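Local coordinates for protein putative alpha-ketoglutarate-dependent taurine dioxygenase (PDB 5HSX) that probably acts as an iron- and 2-oxoglutarate-dependent dioxygenase of the TauD/TfdA family, although its true substrate remains unassigned, at residues Q116-T120 / E241-E245; D125-A129 / I176-T180; P133-R139 / L288-V294; E203-V207 / A217-S221. The contacts are given in a common frame with arbitrary orientation. Residue numbers count along the deposited sequence, not the author numbering.

Interaction 1 of 4, residues Q116-T120 / E241-E245; sequences QRPWT and ELLWE. With EDO (1,2-ethanediol), chain T; EDO (1,2-ethanediol), chain P.
Two tryptophans can join a loop to a helix with little polar help, as this surface contact illustrates. Residues 116-120 form a loop whose type I turn runs from Arg117 to Thr120: Thr120 N bonds Arg117 O at 3.0 Å, and Arg117 N returns to Thr120 OG1 at 2.9 Å. Residues 241-245 are helical; the CA atoms of Trp119 and Trp244 are nearest, 5.9 Å apart. Trp119 takes chi1 p (51°) with chi2 88°, so its indole reaches the helix; Trp244 takes chi1 m with chi2 -19°. Their rings meet obliquely, planes at 45° and the centroids of the five-membered ring of Trp119 and the six-membered ring of Trp244 4.7 Å apart, and Trp244 CE3 lies over a face of Trp119, 3.4 Å from Trp119 NE1. Glu241, m then t, packs its CG 3.7 Å from Trp119 CZ2 and sends OE2 to within 3.8 Å of Arg117 NH1, a long salt bridge; O1 of the chain P ethanediol donates to Glu241 OE2 at 2.5 Å. Arg117 has its stronger partner in Glu245 of the second subunit, and this chain's Glu245 pairs with Arg117 of that subunit. This is aromatic loop-on-helix packing at a reciprocal Arg-Glu subunit interface.

Interaction 2 of 4, residues D125-A129 / I176-T180; sequences DVTAA and IHRFT. With NA (sodium ion), chain M.
A type I turn running from Val126 to Ala129, closed by Ala129 N to Val126 O at 3.1 Å, is laid against strand 176-179, the two coming closest where the CA atoms of Ala128 and His177 are 4.7 Å apart. The turn directly follows the His-X-Asp part of the facial metal triad characteristic of this dioxygenase family, set in its jelly-roll fold. Val126 has phi/psi 55/36; Thr127 and Ala128 (-75/-4 and -69/-10) take the two central positions of the turn; the strand residues are extended. Ala128 makes the apolar part of the contact: its CB lies 3.5 Å from Phe179 CB and 3.7 Å from Arg178 C, and its CA lies 3.8 Å from His177 CB. The Phe179 side chain (t) starts toward the turn and then leads away. Thr127 (p) puts OG1 at the edge of the His177 ring (m), in a hydrogen bond of 2.8 Å to ND1 that either partner could donate; Ser221 also bonds that hydroxyl. Asp125 (m) instead serves the metal site with His123, His273 and the C-terminal Asn323. The sodium ion found there probably occupies the iron position, and Asp125 OD1 binds it at 2.2 Å, as close as water 2.

Interaction 3 of 4, residues P133-R139 / L288-V294; sequences PWASILR and LYRTTLV
Leu293 (m, t), the most deeply covered residue of this pair, places CD1 3.5 Å from Trp134 CZ2 and 4.1 Å from Ala135 CB; at the far end Leu138 CD1 (t, p) meets Leu288 CB at 3.7 Å. Between them strands 135-139 and 288-293 run antiparallel (164°), their axes 4.6 Å apart. Ser136-Thr292 and Leu138-Arg290 are non-hydrogen-bonded pairs; Ile137-Thr291 and Arg139-Tyr289 are hydrogen-bonded. Ile137 N to Thr291 O and Thr291 N to Ile137 O are both 2.9 Å, Arg139 N to Tyr289 O 2.8 Å and Tyr289 N to Arg139 O 2.9 Å. Leu293 N reaches Ala135 O at 2.9 Å, and Trp134 N reaches Leu293 O at 3.0 Å. At the polar edge, the Arg139 guanidinium lies with one face over Tyr289 CD2 while NH1 bonds His72 and His69. Such pairing builds the double-stranded beta-helix of cupin-type oxygenases: strands 263-267 and 99-101 flank it, and helix 69-77 covers the Ile137 and Thr291 face.

Interaction 4 of 4, residues E203-V207 / A217-S221; sequences EHPLV and ALYVS
This is a short, buried beta hairpin contact in which regular pairing frays into a turn, in the sheet that also holds strand 174-179. One antiparallel, non-hydrogen-bonded pair, Val207 with Leu218, has CA atoms 5.0 Å apart; next to it, the CA atoms of Leu206 and Tyr219 are 5.2 Å apart. The touching parts diverge, their end-to-end directions lying 130° apart. Tyr219 N donates to Leu206 O at 2.8 Å. Val207 CA lies 3.4 Å from Ala217 O in a CA-H...O contact. Tyr219 is the centre of an inverse gamma turn (phi/psi -92/65), in which Val220 N makes a weak 3.0 Å bond to Leu218 O; the chain thereby leaves the strand. The Tyr219 ring (chi1 t, chi2 63°) presents its edge to a face of His204 (chi1 m), a T-shaped pair with planes at 85°, centroids 5.6 Å apart and Tyr219 CE2 4.1 Å from His204 CG. His204 is held by Ser306 through ND1. Leu206 CG lies 4.4 Å from Val220 CG1, and helix 233-247 covers Leu206, Leu218 and Val220. Where the strands separate, water 4 donates to Pro205 O at 2.8 Å and to Tyr219 O at 2.7 Å. The chemistry thus implies that water 4 satisfies the two carbonyls within a buried region, while the aromatic pair extends the packing after direct backbone bonding stops.

In the fold
Interactions 2 and 4 are the closest partners, with centres 11 Å apart: Thr127 OG1 bonds Ser221 OG at 2.9 Å, and strands 174-179 and 200-209 are neighbours in one sheet. Interaction 4 in turn touches interaction 1, 15 Å away between centres, through Trp244 NE1 to Val220 O at 2.8 Å. Interaction 3 meets interaction 2 where Val126 CB lies 3.6 Å from Pro133 CD. Contacts thus run in a chain from 116-120/241-245 at the subunit interface to the core strands. Interaction 2 supplies one sodium ligand, Asp125; His123, His273 and Asn323 complete the protein ligands. The side chains of Tyr219 and Trp119 stand about 12 and 14 Å from the ion.

Interaction 1 of 4, residues Q116-T120 / E241-E245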
# COMPACT_ATOMS: atom_id res chain seq x y z
N GLN B 116 -16.04 0.77 5.10
CA GLN B 116 -14.60 0.77 4.84
C GLN B 116 -13.82 0.37 6.08
O GLN B 116 -13.82 1.10 7.08
CB GLN B 116 -14.15 2.17 4.39
CG GLN B 116 -14.75 2.60 3.06
CD GLN B 116 -14.31 1.68 1.93
OE1 GLN B 116 -13.14 1.30 1.85
NE2 GLN B 116 -15.25 1.31 1.06
N ARG B 117 -13.12 -0.76 5.99
CA ARG B 117 -12.19 -1.28 6.98
C ARG B 117 -10.87 -1.56 6.28
O ARG B 117 -10.80 -1.56 5.04
CB ARG B 117 -12.73 -2.56 7.65
CG ARG B 117 -14.13 -2.44 8.27
CD ARG B 117 -14.20 -1.45 9.42
NE ARG B 117 -13.13 -1.61 10.41
CZ ARG B 117 -13.18 -2.41 11.47
NH1 ARG B 117 -14.23 -3.19 11.69
NH2 ARG B 117 -12.15 -2.44 12.31
N PRO B 118 -9.80 -1.84 7.04
CA PRO B 118 -8.49 -2.07 6.39
C PRO B 118 -8.48 -3.22 5.40
O PRO B 118 -7.70 -3.21 4.45
CB PRO B 118 -7.57 -2.37 7.58
CG PRO B 118 -8.20 -1.63 8.71
CD PRO B 118 -9.67 -1.77 8.51
N TRP B 119 -9.32 -4.23 5.61
CA TRP B 119 -9.37 -5.37 4.71
C TRP B 119 -10.39 -5.23 3.59
O TRP B 119 -10.54 -6.16 2.80
CB TRP B 119 -9.69 -6.63 5.52
CG TRP B 119 -10.89 -6.47 6.42
CD1 TRP B 119 -12.20 -6.70 6.10
CD2 TRP B 119 -10.89 -6.02 7.79
NE1 TRP B 119 -13.01 -6.43 7.17
CE2 TRP B 119 -12.23 -6.01 8.22
CE3 TRP B 119 -9.89 -5.63 8.67
CZ2 TRP B 119 -12.60 -5.64 9.52
CZ3 TRP B 119 -10.25 -5.25 9.96
CH2 TRP B 119 -11.60 -5.27 10.37
N THR B 120 -11.08 -4.09 3.50
CA THR B 120 -12.10 -3.94 2.47
C THR B 120 -11.48 -4.10 1.09
O THR B 120 -10.44 -3.50 0.79
CB THR B 120 -12.78 -2.57 2.58
OG1 THR B 120 -13.56 -2.54 3.78
CG2 THR B 120 -13.68 -2.30 1.38
N GLU B 241 -11.54 -10.43 12.26
CA GLU B 241 -11.00 -9.07 12.21
C GLU B 241 -9.53 -9.02 12.63
O GLU B 241 -8.74 -8.25 12.07
CB GLU B 241 -11.87 -8.11 13.04
CG GLU B 241 -13.24 -7.94 12.37
CD GLU B 241 -14.14 -6.91 13.02
OE1 GLU B 241 -13.74 -6.29 14.03
OE2 GLU B 241 -15.27 -6.75 12.52
N LEU B 242 -9.15 -9.85 13.60
CA LEU B 242 -7.74 -9.95 13.99
C LEU B 242 -6.88 -10.42 12.81
O LEU B 242 -5.84 -9.81 12.51
CB LEU B 242 -7.59 -10.92 15.17
CG LEU B 242 -6.16 -11.30 15.58
CD1 LEU B 242 -5.48 -10.10 16.26
CD2 LEU B 242 -6.19 -12.54 16.48
N LEU B 243 -7.30 -11.50 12.15
CA LEU B 243 -6.51 -12.06 11.05
C LEU B 243 -6.54 -11.16 9.82
O LEU B 243 -5.54 -11.04 9.11
CB LEU B 243 -7.02 -13.48 10.71
CG LEU B 243 -6.98 -14.48 11.86
CD1 LEU B 243 -7.66 -15.80 11.45
CD2 LEU B 243 -5.53 -14.77 12.28
N TRP B 244 -7.67 -10.49 9.57
CA TRP B 244 -7.77 -9.62 8.40
C TRP B 244 -6.93 -8.36 8.58
O TRP B 244 -6.34 -7.86 7.62
CB TRP B 244 -9.23 -9.24 8.16
CG TRP B 244 -10.06 -10.38 7.63
CD1 TRP B 244 -9.61 -11.53 7.03
CD2 TRP B 244 -11.48 -10.48 7.67
NE1 TRP B 244 -10.68 -12.33 6.68
CE2 TRP B 244 -11.84 -11.70 7.06
CE3 TRP B 244 -12.50 -9.65 8.15
CZ2 TRP B 244 -13.17 -12.11 6.91
CZ3 TRP B 244 -13.83 -10.05 8.00
CH2 TRP B 244 -14.15 -11.28 7.39
N GLU B 245 -6.91 -7.80 9.79
CA GLU B 245 -6.01 -6.69 10.06
C GLU B 245 -4.56 -7.13 9.89
O GLU B 245 -3.73 -6.41 9.30
CB GLU B 245 -6.29 -6.19 11.48
CG GLU B 245 -5.22 -5.38 12.16
CD GLU B 245 -5.67 -4.97 13.55
OE1 GLU B 245 -6.09 -3.81 13.67
OE2 GLU B 245 -5.66 -5.80 14.51
C1 EDO T . -15.49 -4.98 3.98
O1 EDO T . -15.80 -3.87 3.13
C2 EDO T . -15.55 -4.56 5.44
O2 EDO T . -16.84 -4.00 5.74
C1 EDO P . -17.59 -8.54 10.91
O1 EDO P . -16.29 -8.01 10.61
C2 EDO P . -17.87 -9.82 10.12
O2 EDO P . -17.15 -10.94 10.65

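Interaction 2 of 4, residues D125-A129 / I176-T180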
# COMPACT_ATOMS: atom_id res chain seq x y z
N ASP B 125 -9.09 -15.01 -5.25
CA ASP B 125 -10.12 -15.21 -6.27
C ASP B 125 -10.92 -16.49 -6.08
O ASP B 125 -10.35 -17.58 -5.93
CB ASP B 125 -9.47 -15.21 -7.65
CG ASP B 125 -9.03 -13.83 -8.08
OD1 ASP B 125 -9.75 -12.87 -7.72
OD2 ASP B 125 -7.99 -13.71 -8.75
N VAL B 126 -12.25 -16.36 -6.14
CA VAL B 126 -13.19 -17.48 -6.18
C VAL B 126 -13.02 -18.45 -5.01
O VAL B 126 -13.21 -19.66 -5.18
CB VAL B 126 -13.09 -18.25 -7.52
CG1 VAL B 126 -14.39 -18.99 -7.84
CG2 VAL B 126 -12.73 -17.32 -8.66
N THR B 127 -12.68 -17.95 -3.81
CA THR B 127 -12.59 -18.94 -2.74
C THR B 127 -13.96 -19.40 -2.26
O THR B 127 -14.03 -20.30 -1.43
CB THR B 127 -11.78 -18.45 -1.53
OG1 THR B 127 -12.36 -17.26 -0.98
CG2 THR B 127 -10.32 -18.20 -1.91
N ALA B 128 -15.05 -18.82 -2.77
CA ALA B 128 -16.35 -19.42 -2.48
C ALA B 128 -16.54 -20.77 -3.17
O ALA B 128 -17.51 -21.47 -2.86
CB ALA B 128 -17.48 -18.47 -2.89
N ALA B 129 -15.65 -21.14 -4.08
CA ALA B 129 -15.72 -22.43 -4.76
C ALA B 129 -14.84 -23.46 -4.05
O ALA B 129 -13.89 -23.11 -3.35
CB ALA B 129 -15.28 -22.29 -6.22
N ILE B 176 -16.21 -20.69 6.45
CA ILE B 176 -17.23 -20.71 5.41
C ILE B 176 -17.01 -19.52 4.48
O ILE B 176 -17.04 -18.37 4.93
CB ILE B 176 -18.64 -20.68 6.01
CG1 ILE B 176 -18.84 -21.84 6.99
CG2 ILE B 176 -19.70 -20.67 4.88
CD1 ILE B 176 -18.71 -23.23 6.36
N HIS B 177 -16.82 -19.80 3.19
CA HIS B 177 -16.71 -18.77 2.16
C HIS B 177 -17.99 -18.74 1.34
O HIS B 177 -18.50 -19.80 0.95
CB HIS B 177 -15.51 -19.02 1.24
CG HIS B 177 -14.18 -19.06 1.94
ND1 HIS B 177 -13.12 -18.28 1.53
CD2 HIS B 177 -13.74 -19.77 3.00
CE1 HIS B 177 -12.08 -18.52 2.32
NE2 HIS B 177 -12.43 -19.42 3.21
N ARG B 178 -18.51 -17.54 1.07
CA ARG B 178 -19.77 -17.37 0.35
C ARG B 178 -19.61 -16.33 -0.74
O ARG B 178 -18.89 -15.34 -0.57
CB ARG B 178 -20.92 -16.94 1.28
CG ARG B 178 -21.26 -17.91 2.40
CD ARG B 178 -22.38 -17.35 3.28
NE ARG B 178 -22.52 -18.13 4.51
CZ ARG B 178 -23.29 -19.21 4.62
NH1 ARG B 178 -23.98 -19.64 3.58
NH2 ARG B 178 -23.36 -19.86 5.78
N PHE B 179 -20.33 -16.54 -1.84
CA PHE B 179 -20.44 -15.54 -2.88
C PHE B 179 -21.83 -15.63 -3.49
O PHE B 179 -22.33 -16.73 -3.75
CB PHE B 179 -19.38 -15.72 -3.97
CG PHE B 179 -19.55 -14.81 -5.15
CD1 PHE B 179 -20.01 -15.30 -6.36
CD2 PHE B 179 -19.27 -13.45 -5.03
CE1 PHE B 179 -20.19 -14.45 -7.45
CE2 PHE B 179 -19.44 -12.60 -6.12
CZ PHE B 179 -19.90 -13.10 -7.32
N THR B 180 -22.45 -14.48 -3.70
CA THR B 180 -23.75 -14.38 -4.35
C THR B 180 -23.59 -13.63 -5.66
O THR B 180 -23.31 -12.42 -5.65
CB THR B 180 -24.77 -13.68 -3.45
OG1 THR B 180 -24.97 -14.45 -2.26
CG2 THR B 180 -26.10 -13.50 -4.18
NA NA M . -9.78 -10.62 -7.59
O HOH W 1 -9.71 -8.33 -8.34
O HOH W 2 -9.21 -11.20 -9.68

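Interaction 3 of 4, residues P133-R139 / L288-V294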
# COMPACT_ATOMS: atom_id res chain seq x y z
N PRO B 133 -9.22 -21.18 -8.43
CA PRO B 133 -8.12 -21.21 -9.40
C PRO B 133 -6.79 -20.98 -8.70
O PRO B 133 -6.69 -20.18 -7.77
CB PRO B 133 -8.46 -20.05 -10.36
CG PRO B 133 -9.34 -19.14 -9.55
CD PRO B 133 -10.16 -20.07 -8.68
N TRP B 134 -5.77 -21.72 -9.13
CA TRP B 134 -4.50 -21.58 -8.43
C TRP B 134 -3.72 -20.34 -8.85
O TRP B 134 -2.87 -19.88 -8.09
CB TRP B 134 -3.65 -22.84 -8.61
CG TRP B 134 -2.90 -22.99 -9.90
CD1 TRP B 134 -3.31 -23.68 -11.02
CD2 TRP B 134 -1.59 -22.50 -10.19
NE1 TRP B 134 -2.32 -23.64 -11.99
CE2 TRP B 134 -1.26 -22.92 -11.50
CE3 TRP B 134 -0.65 -21.76 -9.46
CZ2 TRP B 134 -0.04 -22.60 -12.10
CZ3 TRP B 134 0.56 -21.45 -10.06
CH2 TRP B 134 0.85 -21.86 -11.37
N ALA B 135 -4.00 -19.77 -10.03
CA ALA B 135 -3.25 -18.62 -10.50
C ALA B 135 -4.10 -17.83 -11.47
O ALA B 135 -5.04 -18.35 -12.08
CB ALA B 135 -1.94 -19.03 -11.19
N SER B 136 -3.74 -16.56 -11.64
CA SER B 136 -4.34 -15.73 -12.68
C SER B 136 -3.24 -14.96 -13.39
O SER B 136 -2.20 -14.65 -12.81
CB SER B 136 -5.38 -14.76 -12.09
OG SER B 136 -6.10 -15.36 -11.02
N ILE B 137 -3.49 -14.64 -14.66
CA ILE B 137 -2.58 -13.87 -15.49
C ILE B 137 -3.37 -12.71 -16.06
O ILE B 137 -4.25 -12.91 -16.91
CB ILE B 137 -1.95 -14.72 -16.60
CG1 ILE B 137 -1.15 -15.86 -15.98
CG2 ILE B 137 -1.09 -13.84 -17.52
CD1 ILE B 137 -0.83 -16.96 -16.92
N LEU B 138 -3.05 -11.49 -15.62
CA LEU B 138 -3.79 -10.29 -15.97
C LEU B 138 -2.90 -9.38 -16.80
O LEU B 138 -1.80 -9.02 -16.36
CB LEU B 138 -4.23 -9.58 -14.68
CG LEU B 138 -4.98 -8.25 -14.77
CD1 LEU B 138 -6.31 -8.43 -15.48
CD2 LEU B 138 -5.16 -7.71 -13.34
N ARG B 139 -3.36 -8.99 -17.99
CA ARG B 139 -2.57 -8.12 -18.86
C ARG B 139 -3.28 -6.79 -19.10
O ARG B 139 -4.51 -6.73 -19.23
CB ARG B 139 -2.25 -8.81 -20.21
CG ARG B 139 -3.33 -8.72 -21.30
CD ARG B 139 -2.89 -9.51 -22.54
NE ARG B 139 -3.51 -9.00 -23.76
CZ ARG B 139 -4.64 -9.47 -24.29
NH1 ARG B 139 -5.29 -10.47 -23.71
NH2 ARG B 139 -5.13 -8.92 -25.40
N LEU B 288 -8.23 -4.25 -19.22
CA LEU B 288 -7.32 -5.36 -18.99
C LEU B 288 -8.03 -6.65 -19.38
O LEU B 288 -9.25 -6.68 -19.56
CB LEU B 288 -6.85 -5.42 -17.53
CG LEU B 288 -6.11 -4.20 -16.97
CD1 LEU B 288 -7.08 -3.19 -16.38
CD2 LEU B 288 -5.07 -4.63 -15.93
N TYR B 289 -7.25 -7.72 -19.52
CA TYR B 289 -7.79 -9.04 -19.80
C TYR B 289 -7.11 -10.04 -18.90
O TYR B 289 -5.91 -9.92 -18.62
CB TYR B 289 -7.60 -9.44 -21.27
CG TYR B 289 -8.34 -8.53 -22.21
CD1 TYR B 289 -9.70 -8.72 -22.47
CD2 TYR B 289 -7.70 -7.47 -22.83
CE1 TYR B 289 -10.39 -7.86 -23.33
CE2 TYR B 289 -8.37 -6.62 -23.69
CZ TYR B 289 -9.71 -6.82 -23.93
OH TYR B 289 -10.37 -5.97 -24.78
N ARG B 290 -7.88 -11.02 -18.43
CA ARG B 290 -7.41 -11.98 -17.45
C ARG B 290 -7.68 -13.40 -17.93
O ARG B 290 -8.73 -13.67 -18.53
CB ARG B 290 -8.07 -11.78 -16.07
CG ARG B 290 -7.70 -12.87 -15.06
CD ARG B 290 -8.17 -12.63 -13.63
NE ARG B 290 -9.51 -12.06 -13.52
CZ ARG B 290 -10.65 -12.73 -13.64
NH1 ARG B 290 -10.64 -14.03 -13.90
NH2 ARG B 290 -11.80 -12.10 -13.50
N THR B 291 -6.73 -14.28 -17.70
CA THR B 291 -6.95 -15.71 -17.77
C THR B 291 -6.70 -16.28 -16.38
O THR B 291 -5.99 -15.67 -15.57
CB THR B 291 -6.01 -16.38 -18.78
OG1 THR B 291 -4.65 -16.10 -18.41
CG2 THR B 291 -6.27 -15.85 -20.19
N THR B 292 -7.30 -17.42 -16.07
CA THR B 292 -6.99 -18.05 -14.79
C THR B 292 -6.83 -19.55 -15.00
O THR B 292 -7.34 -20.13 -15.97
CB THR B 292 -8.04 -17.76 -13.68
OG1 THR B 292 -9.15 -18.64 -13.79
CG2 THR B 292 -8.55 -16.32 -13.75
N LEU B 293 -6.06 -20.16 -14.11
CA LEU B 293 -5.66 -21.55 -14.22
C LEU B 293 -6.40 -22.38 -13.18
O LEU B 293 -6.47 -21.99 -12.01
CB LEU B 293 -4.15 -21.69 -14.04
CG LEU B 293 -3.30 -20.85 -15.01
CD1 LEU B 293 -1.81 -21.09 -14.75
CD2 LEU B 293 -3.64 -21.16 -16.46
N VAL B 294 -6.93 -23.53 -13.62
CA VAL B 294 -7.73 -24.40 -12.77
C VAL B 294 -6.89 -24.93 -11.61
O VAL B 294 -5.78 -25.43 -11.81
CB VAL B 294 -8.31 -25.56 -13.61
CG1 VAL B 294 -9.07 -26.56 -12.74
CG2 VAL B 294 -9.19 -25.01 -14.74
O HOH W 3 -3.91 -25.52 -13.83

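Interaction 4 of 4, residues E203-V207 / A217-S221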
# COMPACT_ATOMS: atom_id res chain seq x y z
N GLU B 203 -16.72 -24.74 2.61
CA GLU B 203 -15.93 -24.77 3.83
C GLU B 203 -14.47 -25.03 3.45
O GLU B 203 -14.16 -26.07 2.86
CB GLU B 203 -16.44 -25.85 4.79
CG GLU B 203 -15.67 -25.86 6.12
CD GLU B 203 -16.10 -27.01 7.03
OE1 GLU B 203 -17.29 -27.07 7.39
OE2 GLU B 203 -15.24 -27.85 7.36
N HIS B 204 -13.59 -24.10 3.81
CA HIS B 204 -12.15 -24.20 3.55
C HIS B 204 -11.38 -24.26 4.86
O HIS B 204 -11.85 -23.75 5.88
CB HIS B 204 -11.65 -22.98 2.76
CG HIS B 204 -12.00 -23.00 1.31
ND1 HIS B 204 -11.59 -24.00 0.45
CD2 HIS B 204 -12.70 -22.12 0.55
CE1 HIS B 204 -12.04 -23.74 -0.77
NE2 HIS B 204 -12.71 -22.60 -0.73
N PRO B 205 -10.18 -24.84 4.85
CA PRO B 205 -9.28 -24.66 6.00
C PRO B 205 -8.91 -23.19 6.13
O PRO B 205 -8.77 -22.48 5.14
CB PRO B 205 -8.06 -25.51 5.63
CG PRO B 205 -8.04 -25.46 4.13
CD PRO B 205 -9.49 -25.50 3.72
N LEU B 206 -8.76 -22.73 7.37
CA LEU B 206 -8.23 -21.39 7.55
C LEU B 206 -6.74 -21.34 7.22
O LEU B 206 -6.23 -20.26 6.91
CB LEU B 206 -8.46 -20.91 8.99
CG LEU B 206 -9.32 -19.67 9.19
CD1 LEU B 206 -10.69 -19.86 8.57
CD2 LEU B 206 -9.41 -19.36 10.68
N VAL B 207 -6.05 -22.47 7.28
CA VAL B 207 -4.64 -22.57 6.92
C VAL B 207 -4.53 -23.54 5.75
O VAL B 207 -4.86 -24.73 5.88
CB VAL B 207 -3.78 -23.03 8.10
CG1 VAL B 207 -2.33 -23.17 7.67
CG2 VAL B 207 -3.92 -22.06 9.26
N ALA B 217 -0.36 -21.17 4.19
CA ALA B 217 -0.89 -19.84 3.90
C ALA B 217 -2.07 -19.54 4.81
O ALA B 217 -2.93 -20.39 5.03
CB ALA B 217 -1.35 -19.74 2.44
N LEU B 218 -2.12 -18.30 5.31
CA LEU B 218 -3.26 -17.84 6.11
C LEU B 218 -4.39 -17.52 5.13
O LEU B 218 -4.43 -16.43 4.54
CB LEU B 218 -2.85 -16.64 6.97
CG LEU B 218 -3.82 -16.07 8.00
CD1 LEU B 218 -4.32 -17.18 8.92
CD2 LEU B 218 -3.14 -14.95 8.80
N TYR B 219 -5.29 -18.48 4.94
CA TYR B 219 -6.18 -18.52 3.78
C TYR B 219 -7.50 -17.82 4.11
O TYR B 219 -8.57 -18.42 4.13
CB TYR B 219 -6.42 -19.98 3.38
CG TYR B 219 -6.88 -20.23 1.96
CD1 TYR B 219 -6.08 -19.89 0.88
CD2 TYR B 219 -8.10 -20.85 1.71
CE1 TYR B 219 -6.50 -20.14 -0.43
CE2 TYR B 219 -8.53 -21.10 0.41
CZ TYR B 219 -7.72 -20.75 -0.66
OH TYR B 219 -8.12 -21.02 -1.95
N VAL B 220 -7.41 -16.50 4.35
CA VAL B 220 -8.50 -15.78 5.00
C VAL B 220 -9.24 -14.83 4.06
O VAL B 220 -10.03 -14.02 4.54
CB VAL B 220 -8.01 -15.03 6.25
CG1 VAL B 220 -7.59 -16.01 7.35
CG2 VAL B 220 -6.85 -14.07 5.92
N SER B 221 -9.01 -14.93 2.74
CA SER B 221 -9.78 -14.29 1.66
C SER B 221 -10.87 -13.32 2.15
O SER B 221 -12.05 -13.69 2.21
CB SER B 221 -10.43 -15.39 0.80
OG SER B 221 -10.92 -14.85 -0.41
O HOH W 4 -10.44 -20.24 4.91